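Local coordinates for putative cell adhesion protein (Bacteroides thetaiotaomicron, PDB 4DGU) that is probably a fimbrillin-like adhesion protein of a gut bacterium, related to the subunits of a distinct type of pilus, and binds zinc ions, at residues G52-T56 / D88-T92. Numbering follows the deposited sequence.
Sequences GQDYT and DEAAT
Y55 and D54 both hold CG anti to the carbonyl carbon and beside their own backbone N (chi1 -72° for Y55), which brings the CD2 edge of the Y55 ring to A91 O and carries D54 OD2 to T92 CA. Y55 CD2 passes 3.7 Å from A91 O, which sits at the ring edge near its plane. The same carbonyl oxygen accepts the one hydrogen bond between the segments, from Y55 N to A91 O at 2.9 Å. That bond is fairly straight, with an N-H...O angle of 155°. Its donor is tilted 31° from the carbonyl plane. A91 replies with its methyl: CB lies 4.0 Å from Y55 CB, a small apolar touch, and A91 CB is 3.2 Å from Y55 O. On the outer side D54 reaches along T92, its OD2 3.2 Å from T92 CA; T92 O is also near, but both oxygens are acceptors, so no bond links them. T92 instead turns its hydroxyl back on the helix, OG1 donating to E89 O at 2.7 Å from above the carbonyl plane. The contact thus joins the loop between strands 45-50 and 56-59 to helix 88-91, which follows strand 77-83, at the surface of the chain, within the fimbrillin-like family region. The Y55 side chain also touches S47 and A49 of strand 45-50, packs edge-to-face with H82 of strand 77-83, and hydrogen-bonds through OH to L160 O just beyond strand 147-159.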
loop_
_atom_site.group_PDB
_atom_site.type_symbol
_atom_site.label_atom_id
_atom_site.label_comp_id
_atom_site.label_asym_id
_atom_site.label_seq_id
_atom_site.Cartn_x
_atom_site.Cartn_y
_atom_site.Cartn_z
ATOM N N GLY A 52 19.069 -30.498 17.738
ATOM C CA GLY A 52 19.151 -31.952 17.598
ATOM C C GLY A 52 18.766 -32.759 18.823
ATOM O O GLY A 52 19.095 -33.936 18.886
ATOM N N GLN A 53 18.076 -32.136 19.803
ATOM C CA GLN A 53 17.688 -32.743 21.085
ATOM C C GLN A 53 16.200 -32.577 21.336
ATOM O O GLN A 53 15.550 -31.826 20.626
ATOM C CB GLN A 53 18.495 -32.117 22.244
ATOM C CG GLN A 53 20.004 -32.312 22.115
ATOM C CD GLN A 53 20.429 -33.769 22.127
ATOM O OE1 GLN A 53 21.031 -34.279 21.177
ATOM N NE2 GLN A 53 20.150 -34.468 23.212
ATOM N N ASP A 54 15.662 -33.284 22.338
ATOM C CA ASP A 54 14.232 -33.222 22.677
ATOM C C ASP A 54 13.937 -32.020 23.540
ATOM O O ASP A 54 14.778 -31.628 24.350
ATOM C CB ASP A 54 13.757 -34.498 23.424
ATOM C CG ASP A 54 13.856 -35.827 22.691
ATOM O OD1 ASP A 54 14.466 -36.773 23.254
ATOM O OD2 ASP A 54 13.252 -35.960 21.591
ATOM N N TYR A 55 12.711 -31.475 23.403
ATOM C CA TYR A 55 12.224 -30.360 24.216
ATOM C C TYR A 55 11.945 -30.855 25.639
ATOM O O TYR A 55 11.307 -31.890 25.824
ATOM C CB TYR A 55 10.964 -29.752 23.589
ATOM C CG TYR A 55 11.231 -28.959 22.323
ATOM C CD1 TYR A 55 11.759 -27.673 22.383
ATOM C CD2 TYR A 55 10.887 -29.467 21.066
ATOM C CE1 TYR A 55 11.963 -26.916 21.228
ATOM C CE2 TYR A 55 11.086 -28.714 19.899
ATOM C CZ TYR A 55 11.638 -27.443 19.988
ATOM O OH TYR A 55 11.862 -26.700 18.853
ATOM N N THR A 56 12.490 -30.169 26.636
ATOM C CA THR A 56 12.278 -30.518 28.045
ATOM C C THR A 56 11.715 -29.272 28.762
ATOM O O THR A 56 11.999 -28.139 28.342
ATOM C CB THR A 56 13.557 -31.095 28.696
ATOM O OG1 THR A 56 14.674 -30.239 28.434
ATOM C CG2 THR A 56 13.875 -32.519 28.219
ATOM N N ASP A 88 3.837 -34.132 25.958
ATOM C CA ASP A 88 4.956 -35.094 26.087
ATOM C C ASP A 88 5.325 -35.749 24.725
ATOM O O ASP A 88 6.510 -36.002 24.470
ATOM C CB ASP A 88 4.647 -36.170 27.144
ATOM N N GLU A 89 4.309 -35.963 23.845
ATOM C CA GLU A 89 4.450 -36.521 22.494
ATOM C C GLU A 89 5.154 -35.528 21.526
ATOM O O GLU A 89 6.007 -35.965 20.745
ATOM C CB GLU A 89 3.072 -36.922 21.933
ATOM N N ALA A 90 4.799 -34.208 21.579
ATOM C CA ALA A 90 5.366 -33.145 20.720
ATOM C C ALA A 90 6.825 -32.774 21.105
ATOM O O ALA A 90 7.624 -32.434 20.224
ATOM C CB ALA A 90 4.483 -31.904 20.759
ATOM N N ALA A 91 7.167 -32.866 22.413
ATOM C CA ALA A 91 8.513 -32.606 22.957
ATOM C C ALA A 91 9.587 -33.523 22.301
ATOM O O ALA A 91 10.702 -33.066 22.021
ATOM C CB ALA A 91 8.505 -32.802 24.467
ATOM N N THR A 92 9.216 -34.800 22.024
ATOM C CA THR A 92 10.068 -35.808 21.381
ATOM C C THR A 92 10.118 -35.571 19.863
ATOM O O THR A 92 11.054 -36.004 19.189
ATOM C CB THR A 92 9.585 -37.240 21.704
ATOM O OG1 THR A 92 8.228 -37.392 21.292
ATOM C CG2 THR A 92 9.733 -37.603 23.182
#